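Separin (Saccharomyces cerevisiae, PDB 5U1T) is a caspase-like cysteine protease that cleaves the cohesin subunit SCC1 to start chromosome separation at anaphase and is held inactive by securin until then. Local coordinates at residues I1116-A1121 with S1387-N1392; H1037-I1042 with D1074-M1079; T1358-S1363 with L1380-V1385. All blocks are in the same frame, centred on the assembly; numbering follows the deposited sequence.

Contact 1: I1116-A1121 with S1387-N1392; sequences IRVSAA and SYVCLN
Val1389 sets its two methyls against two different parts of helix 1111-1127. CG2 lies over the backbone, with Val1118 CA at 3.6 Å. The same methyl meets Val1118 CG2 at 3.9 Å and also touches Ala1121 CB. The other methyl of Val1389, CG1, is anti to the backbone N (chi1 176°). It meets Arg1117 CG at 3.8 Å and lies at the edge of the guanidinium, near its plane. Beyond CG the Arg1117 chain bends at chi2 and chi3, and NH1 also lies 3.8 Å from Val1389 CG1. The two side chains cross at about a right angle.

Ala1121 follows about one turn further along the helix. Its CB points at the facing helix and rests on Tyr1388 O and Val1389 CA. Its third neighbour is Asn1392, with 3.9 Å between Ala1121 CB and Asn1392 CB. The small side chain lets the backbones come close, with Ala1121 CA 5.3 Å from Val1389 CA. The helix axes approach to 8.7 Å at an angle of 61°. No hydrogen bond links the two segments.

Polar groups beside this apolar patch fix the start of helix 1388-1397. Ser1387 is the N-cap. Its OG accepts from Cys1390 N at 3.2 Å. Asp1074 OD1 accepts from Tyr1388 N at the same helix end. Tyr1388 also makes a cation-pi contact with Arg1077.

Helix 1075-1088 closes one flank, where His1078 touches both Arg1117 and Val1389. Helix 1062-1072 reaches Val1118 through Ser1071 and Tyr1388 through Phe1070. Leu1391 and Tyr1388 continue onto strand 1353-1362 through Phe1359 and Val1361.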
ATOM      1  N   ILE A1116      -2.148 -33.022 -22.723  1.00 79.92           N
ATOM      2  CA  ILE A1116      -1.742 -33.778 -23.903  1.00 75.79           C
ATOM      3  C   ILE A1116      -0.445 -34.542 -23.675  1.00 73.91           C
ATOM      4  O   ILE A1116      -0.313 -35.687 -24.067  1.00 73.26           O
ATOM      5  CB  ILE A1116      -1.546 -32.859 -25.112  1.00 79.41           C
ATOM      6  CG1 ILE A1116      -2.720 -31.894 -25.242  1.00 80.23           C
ATOM      7  CG2 ILE A1116      -1.331 -33.678 -26.383  1.00 78.02           C
ATOM      8  CD1 ILE A1116      -2.453 -30.771 -26.213  1.00 80.73           C
ATOM      9  N   ARG A1117       0.510 -33.883 -23.038  1.00 75.66           N
ATOM     10  CA  ARG A1117       1.818 -34.455 -22.807  1.00 71.93           C
ATOM     11  C   ARG A1117       1.719 -35.636 -21.846  1.00 74.56           C
ATOM     12  O   ARG A1117       2.532 -36.561 -21.906  1.00 72.82           O
ATOM     13  CB  ARG A1117       2.776 -33.379 -22.265  1.00 70.74           C
ATOM     14  CG  ARG A1117       4.122 -33.915 -21.783  1.00 77.81           C
ATOM     15  CD  ARG A1117       5.300 -33.360 -22.577  1.00 83.91           C
ATOM     16  NE  ARG A1117       5.449 -31.933 -22.344  1.00 78.35           N
ATOM     17  CZ  ARG A1117       6.040 -31.401 -21.278  1.00 76.63           C
ATOM     18  NH1 ARG A1117       6.556 -32.180 -20.334  1.00 67.64           N
ATOM     19  NH2 ARG A1117       6.112 -30.075 -21.161  1.00 83.81           N
ATOM     20  N   VAL A1118       0.721 -35.613 -20.968  1.00 71.70           N
ATOM     21  CA  VAL A1118       0.621 -36.653 -19.953  1.00 75.17           C
ATOM     22  C   VAL A1118      -0.026 -37.898 -20.549  1.00 78.02           C
ATOM     23  O   VAL A1118       0.334 -39.035 -20.210  1.00 77.86           O
ATOM     24  CB  VAL A1118      -0.163 -36.179 -18.688  1.00 74.74           C
ATOM     25  CG1 VAL A1118      -1.645 -36.037 -18.945  1.00 70.40           C
ATOM     26  CG2 VAL A1118       0.028 -37.165 -17.568  1.00 78.49           C
ATOM     27  N   SER A1119      -0.953 -37.694 -21.475  1.00 72.19           N
ATOM     28  CA  SER A1119      -1.660 -38.814 -22.058  1.00 67.63           C
ATOM     29  C   SER A1119      -0.909 -39.317 -23.275  1.00 75.02           C
ATOM     30  O   SER A1119      -1.063 -40.469 -23.680  1.00 77.35           O
ATOM     31  CB  SER A1119      -3.075 -38.411 -22.432  1.00 68.52           C
ATOM     32  OG  SER A1119      -3.033 -37.463 -23.476  1.00 74.36           O
ATOM     33  N   ALA A1120      -0.100 -38.442 -23.865  1.00 75.71           N
ATOM     34  CA  ALA A1120       0.769 -38.853 -24.955  1.00 67.78           C
ATOM     35  C   ALA A1120       1.892 -39.722 -24.406  1.00 71.15           C
ATOM     36  O   ALA A1120       2.361 -40.634 -25.079  1.00 73.01           O
ATOM     37  CB  ALA A1120       1.329 -37.661 -25.689  1.00 67.20           C
ATOM     38  N   ALA A1121       2.314 -39.443 -23.176  1.00 70.41           N
ATOM     39  CA  ALA A1121       3.368 -40.220 -22.544  1.00 70.44           C
ATOM     40  C   ALA A1121       2.903 -41.660 -22.394  1.00 77.03           C
ATOM     41  O   ALA A1121       3.596 -42.613 -22.765  1.00 76.15           O
ATOM     42  CB  ALA A1121       3.729 -39.639 -21.204  1.00 68.92           C
ATOM     43  N   SER A1387       7.156 -39.976 -12.476  1.00 59.36           N
ATOM     44  CA  SER A1387       5.913 -39.896 -13.257  1.00 56.82           C
ATOM     45  C   SER A1387       5.994 -40.563 -14.643  1.00 55.04           C
ATOM     46  O   SER A1387       7.083 -40.804 -15.150  1.00 57.49           O
ATOM     47  CB  SER A1387       5.521 -38.431 -13.437  1.00 57.89           C
ATOM     48  OG  SER A1387       6.447 -37.782 -14.290  1.00 58.50           O
ATOM     49  N   TYR A1388       4.853 -40.820 -15.280  1.00 54.35           N
ATOM     50  CA  TYR A1388       4.851 -41.376 -16.642  1.00 56.60           C
ATOM     51  C   TYR A1388       5.532 -40.457 -17.648  1.00 63.79           C
ATOM     52  O   TYR A1388       6.154 -40.927 -18.617  1.00 67.41           O
ATOM     53  CB  TYR A1388       3.429 -41.651 -17.149  1.00 58.64           C
ATOM     54  CG  TYR A1388       2.679 -42.741 -16.432  1.00 61.91           C
ATOM     55  CD1 TYR A1388       3.351 -43.751 -15.761  1.00 61.98           C
ATOM     56  CD2 TYR A1388       1.289 -42.756 -16.422  1.00 63.27           C
ATOM     57  CE1 TYR A1388       2.668 -44.746 -15.098  1.00 66.46           C
ATOM     58  CE2 TYR A1388       0.595 -43.744 -15.760  1.00 69.86           C
ATOM     59  CZ  TYR A1388       1.290 -44.741 -15.098  1.00 63.82           C
ATOM     60  OH  TYR A1388       0.611 -45.739 -14.432  1.00 70.29           O
ATOM     61  N   VAL A1389       5.385 -39.151 -17.437  1.00 64.94           N
ATOM     62  CA  VAL A1389       5.926 -38.175 -18.371  1.00 64.54           C
ATOM     63  C   VAL A1389       7.449 -38.160 -18.289  1.00 61.06           C
ATOM     64  O   VAL A1389       8.128 -38.003 -19.306  1.00 67.87           O
ATOM     65  CB  VAL A1389       5.364 -36.750 -18.121  1.00 65.26           C
ATOM     66  CG1 VAL A1389       6.034 -35.741 -19.058  1.00 61.76           C
ATOM     67  CG2 VAL A1389       3.843 -36.724 -18.308  1.00 64.21           C
ATOM     68  N   CYS A1390       7.984 -38.353 -17.090  1.00 52.11           N
ATOM     69  CA  CYS A1390       9.431 -38.395 -16.925  1.00 57.44           C
ATOM     70  C   CYS A1390      10.031 -39.694 -17.504  1.00 67.54           C
ATOM     71  O   CYS A1390      11.051 -39.674 -18.217  1.00 64.67           O
ATOM     72  CB  CYS A1390       9.808 -38.253 -15.448  1.00 54.21           C
ATOM     73  SG  CYS A1390      11.588 -38.415 -15.168  1.00 64.12           S
ATOM     74  N   LEU A1391       9.394 -40.818 -17.188  1.00 67.11           N
ATOM     75  CA  LEU A1391       9.796 -42.082 -17.746  1.00 65.76           C
ATOM     76  C   LEU A1391       9.799 -41.991 -19.275  1.00 66.44           C
ATOM     77  O   LEU A1391      10.801 -42.328 -19.917  1.00 65.59           O
ATOM     78  CB  LEU A1391       8.874 -43.209 -17.262  1.00 69.00           C
ATOM     79  CG  LEU A1391       9.211 -44.611 -17.783  1.00 65.73           C
ATOM     80  CD1 LEU A1391      10.629 -45.009 -17.381  1.00 58.67           C
ATOM     81  CD2 LEU A1391       8.186 -45.653 -17.319  1.00 64.51           C
ATOM     82  N   ASN A1392       8.706 -41.515 -19.866  1.00 60.45           N
ATOM     83  CA  ASN A1392       8.604 -41.590 -21.322  1.00 64.15           C
ATOM     84  C   ASN A1392       9.529 -40.630 -22.041  1.00 72.29           C
ATOM     85  O   ASN A1392       9.914 -40.884 -23.173  1.00 76.96           O
ATOM     86  CB  ASN A1392       7.174 -41.352 -21.804  1.00 73.03           C
ATOM     87  CG  ASN A1392       7.063 -41.416 -23.325  1.00 77.51           C
ATOM     88  OD1 ASN A1392       7.189 -42.488 -23.921  1.00 76.45           O
ATOM     89  ND2 ASN A1392       6.854 -40.263 -23.959  1.00 78.59           N
TER

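Contact 2: H1037-I1042 with D1074-M1079; sequences HELSKI and DLPRHM
Leu1039 and Pro1076 carry this contact, with Leu1075 beside them. With CG anti to its backbone N (chi1 179°), Leu1039 sets CG 3.7 Å from Pro1076 CG. The two side chains cross at about a right angle. Leu1039 CD2 lies against Leu1075 CB at 3.8 Å and also close to Pro1076 N. Met1079 CG adds a looser touch on the same methyl.

The proline ring also packs on the backbone of helix 1036-1054. Pro1076 CG is 3.7 Å from Leu1039 O and 3.9 Å from Ser1040 CA. The backbones are also close here, with Ser1040 CA 5.6 Å from Pro1076 CA.

On helix 1075-1088, Arg1077 turns back to Asp1074. Its NE and NH2 both bond side-on to Asp1074 OD1, which lies in the guanidinium plane. The NE bond is 3.0 Å and uses the anti lone pair of the carboxylate. This pairing probably steadies the carboxylate near the start of the helix. Asn1036 ND2 ties the two helices further through Pro1076 O.

The helix axes run nearly antiparallel, at 160°. This is the apolar packing of neighbouring antiparallel helices in an all-helical region, with helix 1062-1072 between them in sequence.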
ATOM      1  N   HIS A1037      -2.744 -29.841  -4.887  1.00 49.58           N
ATOM      2  CA  HIS A1037      -3.240 -30.759  -3.877  1.00 53.41           C
ATOM      3  C   HIS A1037      -4.716 -31.121  -4.123  1.00 59.29           C
ATOM      4  O   HIS A1037      -5.166 -32.202  -3.755  1.00 54.67           O
ATOM      5  CB  HIS A1037      -3.050 -30.176  -2.480  1.00 52.46           C
ATOM      6  CG  HIS A1037      -3.679 -30.991  -1.393  1.00 60.21           C
ATOM      7  ND1 HIS A1037      -3.071 -32.106  -0.849  1.00 63.62           N
ATOM      8  CD2 HIS A1037      -4.866 -30.862  -0.755  1.00 57.00           C
ATOM      9  CE1 HIS A1037      -3.860 -32.625   0.076  1.00 63.53           C
ATOM     10  NE2 HIS A1037      -4.950 -31.880   0.162  1.00 63.51           N
ATOM     11  N   GLU A1038      -5.459 -30.211  -4.750  1.00 61.10           N
ATOM     12  CA  GLU A1038      -6.841 -30.480  -5.113  1.00 61.61           C
ATOM     13  C   GLU A1038      -6.904 -31.360  -6.367  1.00 62.54           C
ATOM     14  O   GLU A1038      -7.808 -32.193  -6.507  1.00 61.57           O
ATOM     15  CB  GLU A1038      -7.616 -29.175  -5.341  1.00 51.56           C
ATOM     16  CG  GLU A1038      -9.104 -29.383  -5.630  1.00 54.03           C
ATOM     17  CD  GLU A1038      -9.840 -30.089  -4.486  1.00 63.87           C
ATOM     18  OE1 GLU A1038      -9.390 -29.979  -3.327  1.00 64.78           O
ATOM     19  OE2 GLU A1038     -10.865 -30.765  -4.737  1.00 64.15           O
ATOM     20  N   LEU A1039      -5.953 -31.161  -7.278  1.00 59.87           N
ATOM     21  CA  LEU A1039      -5.878 -31.959  -8.495  1.00 59.39           C
ATOM     22  C   LEU A1039      -5.609 -33.397  -8.111  1.00 58.21           C
ATOM     23  O   LEU A1039      -6.028 -34.314  -8.779  1.00 63.30           O
ATOM     24  CB  LEU A1039      -4.787 -31.444  -9.438  1.00 52.66           C
ATOM     25  CG  LEU A1039      -4.591 -32.225 -10.739  1.00 55.08           C
ATOM     26  CD1 LEU A1039      -5.825 -32.165 -11.630  1.00 56.33           C
ATOM     27  CD2 LEU A1039      -3.343 -31.758 -11.494  1.00 56.38           C
ATOM     28  N   SER A1040      -4.912 -33.569  -7.002  1.00 61.17           N
ATOM     29  CA  SER A1040      -4.572 -34.867  -6.476  1.00 57.83           C
ATOM     30  C   SER A1040      -5.815 -35.593  -5.946  1.00 60.41           C
ATOM     31  O   SER A1040      -6.085 -36.754  -6.308  1.00 66.82           O
ATOM     32  CB  SER A1040      -3.518 -34.685  -5.390  1.00 56.86           C
ATOM     33  OG  SER A1040      -3.408 -35.815  -4.553  1.00 72.02           O
ATOM     34  N   LYS A1041      -6.571 -34.899  -5.102  1.00 57.07           N
ATOM     35  CA  LYS A1041      -7.794 -35.417  -4.515  1.00 56.35           C
ATOM     36  C   LYS A1041      -8.899 -35.652  -5.545  1.00 57.38           C
ATOM     37  O   LYS A1041      -9.648 -36.613  -5.441  1.00 58.22           O
ATOM     38  CB  LYS A1041      -8.289 -34.461  -3.436  1.00 55.24           C
ATOM     39  CG  LYS A1041      -7.320 -34.326  -2.288  1.00 58.29           C
ATOM     40  CD  LYS A1041      -7.984 -33.729  -1.068  1.00 63.41           C
ATOM     41  CE  LYS A1041      -8.876 -32.555  -1.450  1.00 65.87           C
ATOM     42  NZ  LYS A1041      -9.958 -32.327  -0.428  1.00 75.87           N
ATOM     43  N   ILE A1042      -8.977 -34.800  -6.539  1.00 58.83           N
ATOM     44  CA  ILE A1042      -9.960 -34.976  -7.576  1.00 61.75           C
ATOM     45  C   ILE A1042      -9.609 -36.186  -8.420  1.00 60.06           C
ATOM     46  O   ILE A1042     -10.465 -36.861  -8.923  1.00 58.82           O
ATOM     47  CB  ILE A1042     -10.051 -33.730  -8.453  1.00 58.89           C
ATOM     48  CG1 ILE A1042     -10.724 -32.619  -7.687  1.00 60.39           C
ATOM     49  CG2 ILE A1042     -10.884 -33.988  -9.685  1.00 60.45           C
ATOM     50  CD1 ILE A1042     -12.096 -32.992  -7.228  1.00 56.82           C
ATOM     51  N   ASP A1074      -1.627 -38.980 -13.102  1.00 61.82           N
ATOM     52  CA  ASP A1074      -0.240 -38.645 -13.385  1.00 61.27           C
ATOM     53  C   ASP A1074       0.001 -37.121 -13.419  1.00 63.04           C
ATOM     54  O   ASP A1074       1.093 -36.649 -13.087  1.00 58.20           O
ATOM     55  CB  ASP A1074       0.187 -39.262 -14.710  1.00 56.50           C
ATOM     56  CG  ASP A1074       1.683 -39.235 -14.902  1.00 63.78           C
ATOM     57  OD1 ASP A1074       2.397 -39.623 -13.950  1.00 60.07           O
ATOM     58  OD2 ASP A1074       2.141 -38.829 -15.993  1.00 62.26           O
ATOM     59  N   LEU A1075      -1.022 -36.372 -13.838  1.00 60.82           N
ATOM     60  CA  LEU A1075      -1.009 -34.911 -13.815  1.00 62.89           C
ATOM     61  C   LEU A1075      -0.426 -34.332 -12.520  1.00 64.61           C
ATOM     62  O   LEU A1075       0.561 -33.604 -12.571  1.00 59.75           O
ATOM     63  CB  LEU A1075      -2.417 -34.359 -14.041  1.00 57.18           C
ATOM     64  CG  LEU A1075      -2.636 -33.640 -15.366  1.00 65.27           C
ATOM     65  CD1 LEU A1075      -3.779 -32.642 -15.234  1.00 63.26           C
ATOM     66  CD2 LEU A1075      -1.366 -32.951 -15.849  1.00 55.20           C
ATOM     67  N   PRO A1076      -0.997 -34.679 -11.350  1.00 66.27           N
ATOM     68  CA  PRO A1076      -0.457 -34.048 -10.143  1.00 56.93           C
ATOM     69  C   PRO A1076       0.945 -34.520  -9.790  1.00 57.62           C
ATOM     70  O   PRO A1076       1.537 -33.968  -8.877  1.00 58.33           O
ATOM     71  CB  PRO A1076      -1.429 -34.485  -9.051  1.00 55.78           C
ATOM     72  CG  PRO A1076      -2.540 -35.196  -9.762  1.00 66.85           C
ATOM     73  CD  PRO A1076      -1.966 -35.724 -11.000  1.00 62.11           C
ATOM     74  N   ARG A1077       1.441 -35.560 -10.450  1.00 57.34           N
ATOM     75  CA  ARG A1077       2.819 -35.980 -10.241  1.00 57.17           C
ATOM     76  C   ARG A1077       3.760 -35.123 -11.088  1.00 58.69           C
ATOM     77  O   ARG A1077       4.866 -34.792 -10.675  1.00 58.13           O
ATOM     78  CB  ARG A1077       2.993 -37.468 -10.582  1.00 65.08           C
ATOM     79  CG  ARG A1077       2.413 -38.414  -9.540  1.00 69.27           C
ATOM     80  CD  ARG A1077       2.813 -39.847  -9.788  1.00 61.35           C
ATOM     81  NE  ARG A1077       2.274 -40.395 -11.031  1.00 64.13           N
ATOM     82  CZ  ARG A1077       1.390 -41.391 -11.088  1.00 65.90           C
ATOM     83  NH1 ARG A1077       0.927 -41.938  -9.966  1.00 63.93           N
ATOM     84  NH2 ARG A1077       0.965 -41.840 -12.266  1.00 63.23           N
ATOM     85  N   HIS A1078       3.277 -34.756 -12.270  1.00 58.09           N
ATOM     86  CA  HIS A1078       4.041 -34.062 -13.281  1.00 53.13           C
ATOM     87  C   HIS A1078       4.069 -32.523 -13.086  1.00 60.11           C
ATOM     88  O   HIS A1078       5.130 -31.896 -13.193  1.00 55.42           O
ATOM     89  CB  HIS A1078       3.459 -34.429 -14.648  1.00 55.27           C
ATOM     90  CG  HIS A1078       4.006 -33.626 -15.784  1.00 55.20           C
ATOM     91  ND1 HIS A1078       5.310 -33.738 -16.210  1.00 55.22           N
ATOM     92  CD2 HIS A1078       3.419 -32.710 -16.589  1.00 53.78           C
ATOM     93  CE1 HIS A1078       5.506 -32.916 -17.229  1.00 59.62           C
ATOM     94  NE2 HIS A1078       4.373 -32.287 -17.482  1.00 59.10           N
ATOM     95  N   MET A1079       2.901 -31.935 -12.803  1.00 57.73           N
ATOM     96  CA  MET A1079       2.728 -30.489 -12.702  1.00 50.39           C
ATOM     97  C   MET A1079       3.681 -29.798 -11.710  1.00 56.02           C
ATOM     98  O   MET A1079       4.226 -28.763 -12.027  1.00 59.66           O
ATOM     99  CB  MET A1079       1.282 -30.159 -12.337  1.00 48.23           C
ATOM    100  CG  MET A1079       0.275 -30.423 -13.435  1.00 48.71           C
ATOM    101  SD  MET A1079       0.760 -29.801 -15.061  1.00 64.06           S
ATOM    102  CE  MET A1079      -0.015 -28.182 -15.135  1.00 66.87           C
TER

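Contact 3: T1358-S1363 with L1380-V1385; sequences TFLVVS and LSITRV
Leu1360 O accepts from Val1385 N at 2.8 Å, with an N-H...O angle of 158°. The donor lies above the carbonyl plane. Arg1384 CA makes a further CH...O contact to the same oxygen. The ladder continues on both sides of this bond. Leu1360 N donates to Thr1383 O at 3.1 Å and Val1362 N to Val1385 O at 3.0 Å. Nearer the start, Thr1358 N bonds to Ser1381 O at 3.0 Å, while the bond from Thr1383 N to Thr1358 O is weak.

These bonds make a parallel strand pair, with axes at 30°. Strand 1353-1362 lies between strands 1132-1139 and 1382-1385, both parallel to it. Arg1384 also bonds through its backbone to Ile1587, in the separate mixed sheet that includes strand 1492-1494, just before Cys1497, the probable catalytic residue. Strand 1382-1385 thus links this sheet to the one that leads to the probable catalytic cysteine.

One face carries Thr1358, Ile1382, Leu1360 and Arg1384. There Leu1360 CD1 packs on Ile1382 CG2 at 3.8 Å. Val1362 CG2 crosses the extended chain of Arg1384 obliquely, 3.7 Å from its CD. The guanidinium goes on to a salt bridge with Glu1372 and to His1367 O and Phe1369 O. A leucine in place of Arg1384 would probably leave Glu1372 without its charged mate and both carbonyls without these donors.

On the other face, Phe1359 and Thr1383 point the same way side by side. Thr1383 OG1 sits between its backbone N and carbonyl carbon (chi1 49°) and hydrogen-bonds to Gly1589 O and His1357 NE2. Val1361 CG2 touches Val1385 CG1, and Leu1391 of helix 1388-1397 packs on Val1385.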
ATOM      1  N   THR A1358      11.553 -53.470 -13.963  1.00 59.23           N
ATOM      2  CA  THR A1358      10.391 -52.889 -13.320  1.00 62.90           C
ATOM      3  C   THR A1358      10.600 -51.438 -12.985  1.00 58.49           C
ATOM      4  O   THR A1358      11.481 -51.095 -12.196  1.00 58.92           O
ATOM      5  CB  THR A1358      10.049 -53.630 -12.039  1.00 61.46           C
ATOM      6  OG1 THR A1358       9.729 -54.986 -12.366  1.00 65.57           O
ATOM      7  CG2 THR A1358       8.877 -52.973 -11.340  1.00 51.07           C
ATOM      8  N   PHE A1359       9.783 -50.582 -13.584  1.00 61.22           N
ATOM      9  CA  PHE A1359       9.757 -49.174 -13.215  1.00 57.71           C
ATOM     10  C   PHE A1359       8.699 -48.944 -12.141  1.00 57.11           C
ATOM     11  O   PHE A1359       7.521 -49.248 -12.341  1.00 53.80           O
ATOM     12  CB  PHE A1359       9.500 -48.294 -14.440  1.00 58.31           C
ATOM     13  CG  PHE A1359      10.662 -48.231 -15.392  1.00 62.04           C
ATOM     14  CD1 PHE A1359      11.818 -47.536 -15.052  1.00 62.12           C
ATOM     15  CD2 PHE A1359      10.604 -48.857 -16.625  1.00 64.57           C
ATOM     16  CE1 PHE A1359      12.879 -47.471 -15.912  1.00 62.33           C
ATOM     17  CE2 PHE A1359      11.674 -48.803 -17.496  1.00 63.23           C
ATOM     18  CZ  PHE A1359      12.813 -48.115 -17.140  1.00 61.74           C
ATOM     19  N   LEU A1360       9.137 -48.455 -10.986  1.00 50.00           N
ATOM     20  CA  LEU A1360       8.219 -48.001  -9.943  1.00 54.24           C
ATOM     21  C   LEU A1360       7.989 -46.499 -10.025  1.00 54.41           C
ATOM     22  O   LEU A1360       8.865 -45.701  -9.678  1.00 56.13           O
ATOM     23  CB  LEU A1360       8.746 -48.342  -8.554  1.00 54.14           C
ATOM     24  CG  LEU A1360       8.855 -49.794  -8.134  1.00 54.37           C
ATOM     25  CD1 LEU A1360       9.404 -49.849  -6.726  1.00 53.28           C
ATOM     26  CD2 LEU A1360       7.495 -50.433  -8.225  1.00 52.88           C
ATOM     27  N   VAL A1361       6.819 -46.111 -10.499  1.00 50.11           N
ATOM     28  CA  VAL A1361       6.421 -44.720 -10.402  1.00 54.71           C
ATOM     29  C   VAL A1361       6.018 -44.442  -8.963  1.00 54.14           C
ATOM     30  O   VAL A1361       4.920 -44.804  -8.545  1.00 52.10           O
ATOM     31  CB  VAL A1361       5.272 -44.402 -11.337  1.00 56.25           C
ATOM     32  CG1 VAL A1361       4.868 -42.937 -11.208  1.00 57.35           C
ATOM     33  CG2 VAL A1361       5.652 -44.754 -12.752  1.00 53.47           C
ATOM     34  N   VAL A1362       6.916 -43.823  -8.206  1.00 46.31           N
ATOM     35  CA  VAL A1362       6.694 -43.615  -6.781  1.00 52.99           C
ATOM     36  C   VAL A1362       6.275 -42.172  -6.468  1.00 57.47           C
ATOM     37  O   VAL A1362       7.014 -41.219  -6.738  1.00 56.40           O
ATOM     38  CB  VAL A1362       7.955 -43.983  -5.973  1.00 53.88           C
ATOM     39  CG1 VAL A1362       7.715 -43.782  -4.482  1.00 53.65           C
ATOM     40  CG2 VAL A1362       8.354 -45.443  -6.269  1.00 59.06           C
ATOM     41  N   SER A1363       5.072 -42.018  -5.921  1.00 60.00           N
ATOM     42  CA  SER A1363       4.554 -40.695  -5.583  1.00 59.88           C
ATOM     43  C   SER A1363       5.380 -40.107  -4.449  1.00 59.22           C
ATOM     44  O   SER A1363       5.959 -40.851  -3.658  1.00 62.81           O
ATOM     45  CB  SER A1363       3.080 -40.769  -5.184  1.00 64.26           C
ATOM     46  OG  SER A1363       2.932 -41.280  -3.865  1.00 64.16           O
ATOM     47  N   LEU A1380      14.404 -58.017  -7.501  1.00 58.80           N
ATOM     48  CA  LEU A1380      13.998 -57.539  -8.826  1.00 63.56           C
ATOM     49  C   LEU A1380      14.886 -56.408  -9.350  1.00 60.10           C
ATOM     50  O   LEU A1380      15.393 -55.600  -8.585  1.00 68.46           O
ATOM     51  CB  LEU A1380      12.530 -57.063  -8.804  1.00 57.99           C
ATOM     52  CG  LEU A1380      11.356 -58.018  -8.517  1.00 56.41           C
ATOM     53  CD1 LEU A1380      10.094 -57.526  -9.205  1.00 51.18           C
ATOM     54  CD2 LEU A1380      11.649 -59.435  -8.925  1.00 49.57           C
ATOM     55  N   SER A1381      15.069 -56.343 -10.661  1.00 62.94           N
ATOM     56  CA  SER A1381      15.714 -55.180 -11.249  1.00 62.18           C
ATOM     57  C   SER A1381      14.762 -54.004 -11.260  1.00 61.38           C
ATOM     58  O   SER A1381      13.792 -53.999 -12.016  1.00 61.01           O
ATOM     59  CB  SER A1381      16.170 -55.462 -12.671  1.00 68.75           C
ATOM     60  OG  SER A1381      16.468 -54.244 -13.340  1.00 73.36           O
ATOM     61  N   ILE A1382      15.045 -52.995 -10.443  1.00 60.68           N
ATOM     62  CA  ILE A1382      14.119 -51.878 -10.291  1.00 64.59           C
ATOM     63  C   ILE A1382      14.805 -50.512 -10.293  1.00 62.93           C
ATOM     64  O   ILE A1382      15.822 -50.313  -9.624  1.00 61.44           O
ATOM     65  CB  ILE A1382      13.318 -52.008  -8.970  1.00 62.16           C
ATOM     66  CG1 ILE A1382      12.482 -53.286  -8.961  1.00 56.89           C
ATOM     67  CG2 ILE A1382      12.443 -50.788  -8.727  1.00 61.49           C
ATOM     68  CD1 ILE A1382      11.795 -53.537  -7.647  1.00 54.22           C
ATOM     69  N   THR A1383      14.246 -49.572 -11.051  1.00 63.00           N
ATOM     70  CA  THR A1383      14.511 -48.155 -10.823  1.00 60.48           C
ATOM     71  C   THR A1383      13.195 -47.456 -10.498  1.00 56.31           C
ATOM     72  O   THR A1383      12.134 -47.886 -10.931  1.00 54.27           O
ATOM     73  CB  THR A1383      15.175 -47.469 -12.034  1.00 57.54           C
ATOM     74  OG1 THR A1383      14.451 -47.781 -13.233  1.00 51.88           O
ATOM     75  CG2 THR A1383      16.600 -47.926 -12.185  1.00 60.57           C
ATOM     76  N   ARG A1384      13.287 -46.375  -9.728  1.00 61.23           N
ATOM     77  CA  ARG A1384      12.160 -45.488  -9.469  1.00 56.25           C
ATOM     78  C   ARG A1384      12.035 -44.379 -10.499  1.00 57.15           C
ATOM     79  O   ARG A1384      13.011 -43.954 -11.108  1.00 51.23           O
ATOM     80  CB  ARG A1384      12.283 -44.862  -8.094  1.00 52.81           C
ATOM     81  CG  ARG A1384      12.297 -45.842  -6.980  1.00 52.47           C
ATOM     82  CD  ARG A1384      11.973 -45.132  -5.724  1.00 49.54           C
ATOM     83  NE  ARG A1384      12.108 -45.988  -4.564  1.00 49.28           N
ATOM     84  CZ  ARG A1384      11.834 -45.586  -3.335  1.00 53.89           C
ATOM     85  NH1 ARG A1384      11.399 -44.352  -3.128  1.00 58.16           N
ATOM     86  NH2 ARG A1384      11.988 -46.412  -2.316  1.00 56.88           N
ATOM     87  N   VAL A1385      10.813 -43.900 -10.678  1.00 57.01           N
ATOM     88  CA  VAL A1385      10.576 -42.758 -11.548  1.00 59.04           C
ATOM     89  C   VAL A1385       9.492 -41.892 -10.899  1.00 60.16           C
ATOM     90  O   VAL A1385       8.642 -42.406 -10.193  1.00 62.01           O
ATOM     91  CB  VAL A1385      10.190 -43.234 -12.967  1.00 57.31           C
ATOM     92  CG1 VAL A1385       9.052 -42.434 -13.516  1.00 58.55           C
ATOM     93  CG2 VAL A1385      11.396 -43.192 -13.892  1.00 54.57           C
TER

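Contact 2 closes first along the chain. Contact 1 follows, and contact 3 is nested inside the long loop that contact 1 closes. The centres of contacts 1 and 2 lie about 14 Å apart, those of contacts 1 and 3 about 15 Å, and those of contacts 2 and 3 about 20 Å. Helix 1075-1088 of contact 2 leads in sequence to helix 1111-1127 of contact 1. Strand 1382-1385 of contact 3 runs on into helix 1388-1397 of contact 1. Contact 1 therefore connects the helix pair of contact 2 with the strand pair of contact 3. Arg1077 of contact 2 also packs on Val1361 of contact 3, so the three form one continuous region of the fold.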